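Local coordinates for probable chemoreceptor (Methyl-accepting chemotaxis) transmembrane protein (Rhizobium meliloti, PDB 6D8V) that probably senses quaternary ammonium compounds such as 1,1-dimethyl-prolinium through its sensory domain to direct bacterial chemotaxis, at residues 121-124 with 125-129; 199-202 with 203-206. All coordinates share one frame; numbering follows the deposited sequence.

Contact 1: residues 121-124 with 125-129. With PBE (1,1-dimethyl-prolinium), chain C.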
ATOM      1  N   ALA A 121     -17.582   3.260   1.808  1.00107.96           N
ATOM      2  CA  ALA A 121     -16.985   4.236   2.711  1.00104.28           C
ATOM      3  C   ALA A 121     -15.582   3.845   3.155  1.00103.72           C
ATOM      4  O   ALA A 121     -14.913   4.644   3.821  1.00 92.79           O
ATOM      5  CB  ALA A 121     -17.879   4.443   3.933  1.00102.78           C
ATOM      6  N   ALA A 122     -15.127   2.644   2.805  1.00104.22           N
ATOM      7  CA  ALA A 122     -13.791   2.210   3.177  1.00 94.73           C
ATOM      8  C   ALA A 122     -12.742   3.041   2.449  1.00 96.89           C
ATOM      9  O   ALA A 122     -12.961   3.548   1.347  1.00 98.76           O
ATOM     10  CB  ALA A 122     -13.598   0.727   2.865  1.00105.03           C
ATOM     11  N   GLU A 123     -11.579   3.175   3.083  1.00 94.75           N
ATOM     12  CA  GLU A 123     -10.543   4.015   2.503  1.00 75.38           C
ATOM     13  C   GLU A 123     -10.208   3.582   1.081  1.00 75.91           C
ATOM     14  O   GLU A 123     -10.055   4.425   0.195  1.00 93.37           O
ATOM     15  CB  GLU A 123      -9.300   3.991   3.385  1.00 74.45           C
ATOM     16  CG  GLU A 123      -9.011   5.312   4.051  1.00 84.91           C
ATOM     17  CD  GLU A 123      -7.633   5.344   4.654  1.00112.42           C
ATOM     18  OE1 GLU A 123      -7.073   4.254   4.893  1.00129.46           O
ATOM     19  OE2 GLU A 123      -7.107   6.452   4.880  1.00126.77           O
ATOM     20  N   TRP A 124     -10.087   2.273   0.840  1.00 88.95           N
ATOM     21  CA  TRP A 124      -9.603   1.805  -0.455  1.00 75.63           C
ATOM     22  C   TRP A 124     -10.555   2.158  -1.586  1.00 81.25           C
ATOM     23  O   TRP A 124     -10.123   2.219  -2.743  1.00 90.41           O
ATOM     24  CB  TRP A 124      -9.371   0.296  -0.416  1.00 73.79           C
ATOM     25  CG  TRP A 124     -10.553  -0.454   0.105  1.00 91.32           C
ATOM     26  CD1 TRP A 124     -10.779  -0.842   1.395  1.00 86.79           C
ATOM     27  CD2 TRP A 124     -11.692  -0.882  -0.651  1.00103.01           C
ATOM     28  NE1 TRP A 124     -11.985  -1.505   1.482  1.00 88.99           N
ATOM     29  CE2 TRP A 124     -12.563  -1.542   0.240  1.00 97.61           C
ATOM     30  CE3 TRP A 124     -12.053  -0.782  -2.001  1.00 95.18           C
ATOM     31  CZ2 TRP A 124     -13.773  -2.097  -0.172  1.00 91.96           C
ATOM     32  CZ3 TRP A 124     -13.253  -1.334  -2.409  1.00 91.38           C
ATOM     33  CH2 TRP A 124     -14.099  -1.983  -1.495  1.00 93.96           C
ATOM     34  N   TYR A 125     -11.830   2.399  -1.283  1.00 80.97           N
ATOM     35  CA  TYR A 125     -12.782   2.876  -2.278  1.00 93.27           C
ATOM     36  C   TYR A 125     -13.051   4.372  -2.176  1.00100.97           C
ATOM     37  O   TYR A 125     -13.052   5.071  -3.196  1.00 96.45           O
ATOM     38  CB  TYR A 125     -14.106   2.119  -2.153  1.00 81.39           C
ATOM     39  CG  TYR A 125     -14.963   2.198  -3.399  1.00101.52           C
ATOM     40  CD1 TYR A 125     -15.745   3.316  -3.659  1.00107.66           C
ATOM     41  CD2 TYR A 125     -14.979   1.160  -4.323  1.00105.95           C
ATOM     42  CE1 TYR A 125     -16.523   3.395  -4.802  1.00101.34           C
ATOM     43  CE2 TYR A 125     -15.754   1.231  -5.466  1.00 99.33           C
ATOM     44  CZ  TYR A 125     -16.523   2.348  -5.701  1.00 98.95           C
ATOM     45  OH  TYR A 125     -17.292   2.408  -6.839  1.00115.63           O
ATOM     46  N   GLY A 126     -13.247   4.881  -0.958  1.00106.14           N
ATOM     47  CA  GLY A 126     -13.659   6.267  -0.804  1.00104.17           C
ATOM     48  C   GLY A 126     -12.612   7.263  -1.273  1.00 95.17           C
ATOM     49  O   GLY A 126     -12.929   8.223  -1.982  1.00 94.52           O
ATOM     50  N   LEU A 127     -11.353   7.049  -0.886  1.00 83.48           N
ATOM     51  CA  LEU A 127     -10.301   8.016  -1.190  1.00 92.57           C
ATOM     52  C   LEU A 127     -10.223   8.303  -2.685  1.00 95.49           C
ATOM     53  O   LEU A 127     -10.322   9.458  -3.116  1.00 92.08           O
ATOM     54  CB  LEU A 127      -8.955   7.507  -0.672  1.00 89.29           C
ATOM     55  CG  LEU A 127      -8.758   7.411   0.844  1.00 76.09           C
ATOM     56  CD1 LEU A 127      -7.342   6.954   1.154  1.00 89.44           C
ATOM     57  CD2 LEU A 127      -9.051   8.743   1.504  1.00 74.74           C
ATOM     58  N   ALA A 128     -10.046   7.255  -3.493  1.00 94.81           N
ATOM     59  CA  ALA A 128      -9.945   7.436  -4.936  1.00 85.64           C
ATOM     60  C   ALA A 128     -11.239   7.973  -5.535  1.00 85.45           C
ATOM     61  O   ALA A 128     -11.197   8.779  -6.471  1.00104.87           O
ATOM     62  CB  ALA A 128      -9.562   6.116  -5.603  1.00 90.93           C
ATOM     63  N   ALA A 129     -12.394   7.549  -5.020  1.00 89.80           N
ATOM     64  CA  ALA A 129     -13.659   7.994  -5.599  1.00101.66           C
ATOM     65  C   ALA A 129     -13.972   9.447  -5.257  1.00105.45           C
ATOM     66  O   ALA A 129     -14.564  10.156  -6.081  1.00107.48           O
ATOM     67  CB  ALA A 129     -14.803   7.082  -5.141  1.00 97.32           C
TER
HETATM   68  N   PBE C 402      -9.239  -5.908  -1.185  1.00102.12           N
HETATM   69  CD  PBE C 402      -9.264  -4.737  -1.767  1.00 91.91           C
HETATM   70  CA  PBE C 402      -9.736  -5.561   0.208  1.00106.11           C
HETATM   71  CB  PBE C 402     -10.940  -4.589  -0.117  1.00111.80           C
HETATM   72  CG  PBE C 402     -10.601  -3.995  -1.178  1.00 95.38           C
HETATM   73  CE  PBE C 402     -10.144  -6.838  -1.891  1.00110.08           C
HETATM   74  CF  PBE C 402      -7.861  -6.434  -1.138  1.00 91.79           C
HETATM   75  C   PBE C 402     -10.152  -6.665   1.042  1.00 93.14           C
HETATM   76  O   PBE C 402     -10.873  -6.437   2.052  1.00 98.64           O
HETATM   77  OXT PBE C 402      -9.785  -7.844   0.795  1.00 97.76           O
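Trp124 and Tyr125 are adjacent in the chain, yet their first torsions differ: Trp124 CG sits between its own backbone N and carbonyl carbon (chi1 51°), whereas Tyr125 CG swings opposite the backbone N (chi1 -160°). The setting is the first turn of helix 123-131 in the first PDC sensor domain of this Cache-clan receptor, with Ala122 at the N-cap position. The Trp124 torsion sets the indole between the bound ligand and Tyr125 CB. The CB-CG edge of the 1,1-dimethyl-prolinium ring approaches one face, its CG coming within 3.3 Å of Trp124 CD2. From the opposite side Tyr125 CB reaches over the six-membered ring in a CH-pi contact, 3.9 Å from its centroid and offset toward the rim. The phenol then turns away, its plane at 85° to the indole, so that Trp124 CZ3 meets it at an edge, near Tyr125 CD2. Trp72, edge-to-face, and Tyr140 also meet the indole, while Glu143 N and Gly144 N hydrogen-bond the ligand.

Backbone bonds anchor the turn that carries this indole. Ala122 O accepts two of them: Gly126 N at 2.7 Å, almost in line with the carbonyl bond, and Tyr125 N at 3.1 Å from above the carbonyl plane. Glu123 O takes a third, from Leu127 N at 3.1 Å, continuing the helical pattern. One turn apart, the side chains of Glu123 and Leu127 run alongside each other in the same direction. The extended glutamate delivers OE1 to Gln138 N, in a loop beyond the helix, while its aliphatic part serves as an apolar surface for the leucine: Glu123 CG rests 3.7 Å from Leu127 CD1.

Contact 2: residues 199-202 with 203-206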
ATOM      1  N   GLY A 199       1.750   8.218  10.285  1.00 75.87           N
ATOM      2  CA  GLY A 199       2.609   7.701  11.325  1.00 77.90           C
ATOM      3  C   GLY A 199       2.229   6.330  11.841  1.00 77.63           C
ATOM      4  O   GLY A 199       2.710   5.931  12.905  1.00 70.35           O
ATOM      5  N   LYS A 200       1.364   5.606  11.139  1.00 82.38           N
ATOM      6  CA  LYS A 200       1.089   4.222  11.493  1.00 72.27           C
ATOM      7  C   LYS A 200       2.266   3.347  11.062  1.00 70.15           C
ATOM      8  O   LYS A 200       2.979   3.663  10.100  1.00 71.15           O
ATOM      9  CB  LYS A 200      -0.202   3.741  10.816  1.00 66.52           C
ATOM     10  CG  LYS A 200      -1.420   4.652  10.950  1.00 63.74           C
ATOM     11  CD  LYS A 200      -2.393   4.107  11.981  1.00 82.67           C
ATOM     12  CE  LYS A 200      -3.818   4.626  11.777  1.00 77.95           C
ATOM     13  NZ  LYS A 200      -4.358   4.297  10.419  1.00 90.04           N
ATOM     14  N   TRP A 201       2.462   2.234  11.780  1.00 58.29           N
ATOM     15  CA  TRP A 201       3.568   1.317  11.503  1.00 54.97           C
ATOM     16  C   TRP A 201       3.263   0.489  10.259  1.00 63.03           C
ATOM     17  O   TRP A 201       2.279  -0.261  10.236  1.00 82.77           O
ATOM     18  CB  TRP A 201       3.826   0.394  12.688  1.00 58.14           C
ATOM     19  CG  TRP A 201       4.515   1.014  13.867  1.00 74.76           C
ATOM     20  CD1 TRP A 201       3.919   1.556  14.977  1.00 73.05           C
ATOM     21  CD2 TRP A 201       5.932   1.116  14.084  1.00 76.73           C
ATOM     22  NE1 TRP A 201       4.878   1.994  15.868  1.00 76.64           N
ATOM     23  CE2 TRP A 201       6.119   1.741  15.343  1.00 82.69           C
ATOM     24  CE3 TRP A 201       7.056   0.743  13.340  1.00 56.23           C
ATOM     25  CZ2 TRP A 201       7.389   2.004  15.867  1.00 58.64           C
ATOM     26  CZ3 TRP A 201       8.318   1.004  13.868  1.00 69.08           C
ATOM     27  CH2 TRP A 201       8.470   1.626  15.119  1.00 64.54           C
ATOM     28  N   LEU A 202       4.117   0.624   9.228  1.00 70.55           N
ATOM     29  CA  LEU A 202       4.081  -0.195   8.020  1.00 53.31           C
ATOM     30  C   LEU A 202       5.087  -1.335   8.084  1.00 59.77           C
ATOM     31  O   LEU A 202       4.824  -2.430   7.567  1.00 65.68           O
ATOM     32  CB  LEU A 202       4.355   0.672   6.797  1.00 55.76           C
ATOM     33  CG  LEU A 202       3.239   1.613   6.388  1.00 55.63           C
ATOM     34  CD1 LEU A 202       3.611   2.341   5.121  1.00 54.82           C
ATOM     35  CD2 LEU A 202       1.968   0.820   6.191  1.00 68.31           C
ATOM     36  N   ALA A 203       6.239  -1.072   8.700  1.00 61.27           N
ATOM     37  CA  ALA A 203       7.262  -2.077   8.959  1.00 58.34           C
ATOM     38  C   ALA A 203       7.857  -1.742  10.311  1.00 55.64           C
ATOM     39  O   ALA A 203       8.404  -0.648  10.485  1.00 61.15           O
ATOM     40  CB  ALA A 203       8.340  -2.089   7.861  1.00 49.68           C
ATOM     41  N   ALA A 204       7.731  -2.670  11.259  1.00 59.17           N
ATOM     42  CA  ALA A 204       7.961  -2.435  12.673  1.00 55.03           C
ATOM     43  C   ALA A 204       8.930  -3.456  13.242  1.00 57.16           C
ATOM     44  O   ALA A 204       9.283  -4.430  12.578  1.00 77.29           O
ATOM     45  CB  ALA A 204       6.638  -2.500  13.453  1.00 65.13           C
ATOM     46  N   PRO A 205       9.393  -3.238  14.474  1.00 58.98           N
ATOM     47  CA  PRO A 205      10.236  -4.250  15.134  1.00 69.91           C
ATOM     48  C   PRO A 205       9.486  -5.533  15.451  1.00 79.03           C
ATOM     49  O   PRO A 205       9.935  -6.621  15.084  1.00 95.29           O
ATOM     50  CB  PRO A 205      10.696  -3.561  16.426  1.00 62.42           C
ATOM     51  CG  PRO A 205      10.515  -2.120  16.206  1.00 61.01           C
ATOM     52  CD  PRO A 205       9.447  -1.928  15.149  1.00 58.49           C
ATOM     53  N   ILE A 206       8.368  -5.434  16.164  1.00 87.01           N
ATOM     54  CA  ILE A 206       7.522  -6.602  16.398  1.00 77.59           C
ATOM     55  C   ILE A 206       6.289  -6.450  15.515  1.00 62.00           C
ATOM     56  O   ILE A 206       5.951  -5.326  15.118  1.00 65.11           O
ATOM     57  CB  ILE A 206       7.155  -6.767  17.884  1.00 66.90           C
ATOM     58  CG1 ILE A 206       6.551  -5.481  18.446  1.00 66.86           C
ATOM     59  CG2 ILE A 206       8.372  -7.180  18.682  1.00 69.28           C
ATOM     60  CD1 ILE A 206       6.157  -5.589  19.897  1.00 70.12           C
TER
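A classic beta bulge shapes this segment, in which Leu202 and Ala203 both face Leu194 of strand 191-195, at the border of the four-stranded antiparallel sheet. The chain turns a corner at Leu202, and the indole of Trp201 fits against the residues that follow. Trp201 CG stands beside its backbone N and anti to the carbonyl carbon (chi1 -75°), and together with chi2 of 94° this directs the benzo side of the ring along the outgoing chain. There CE3 approaches Ala204 CB at 3.3 Å and CZ3 approaches Pro205 CD at 3.4 Å, the Ala204 methyl and the Pro205 CD methylene both meeting the ring obliquely. The proline crosses the tryptophan at about a right angle. Ala203 O lies at the indole edge, near its plane, 3.5 Å from Trp201 CE3. These are apolar and edge contacts; the polar backbone is served elsewhere, Leu202 and Ala203 bonding to Leu194 while Trp201 pairs with Met211 and Lys212. Tyr193, Leu195 and Leu264 also meet the buried indole, and Leu202 packs on Trp261. Two residues set against one on the neighbouring strand are the signature of the classic bulge in antiparallel beta structure.

In the fold
The two contacts lie in series along the chain and on different parts of the fold: 121-124 with 125-129 in the ligand-binding PDC module, 199-202 with 203-206 beside the four-stranded sheet that follows. Their centres are 23 Å apart and their nearest atoms about 6 Å, without touching. The loop around Gln138 bridges the gap: its backbone N donates to Glu123 OE1 of contact 1, while Lys200, from the 199-202 segment of contact 2, packs on it. Leu202 touches the next residue, Pro139, and Tyr140 after it belongs to the 1,1-dimethyl-prolinium pocket. Contact 1 thus meets the ligand directly, through Trp124, whereas contact 2 contributes no pocket residue.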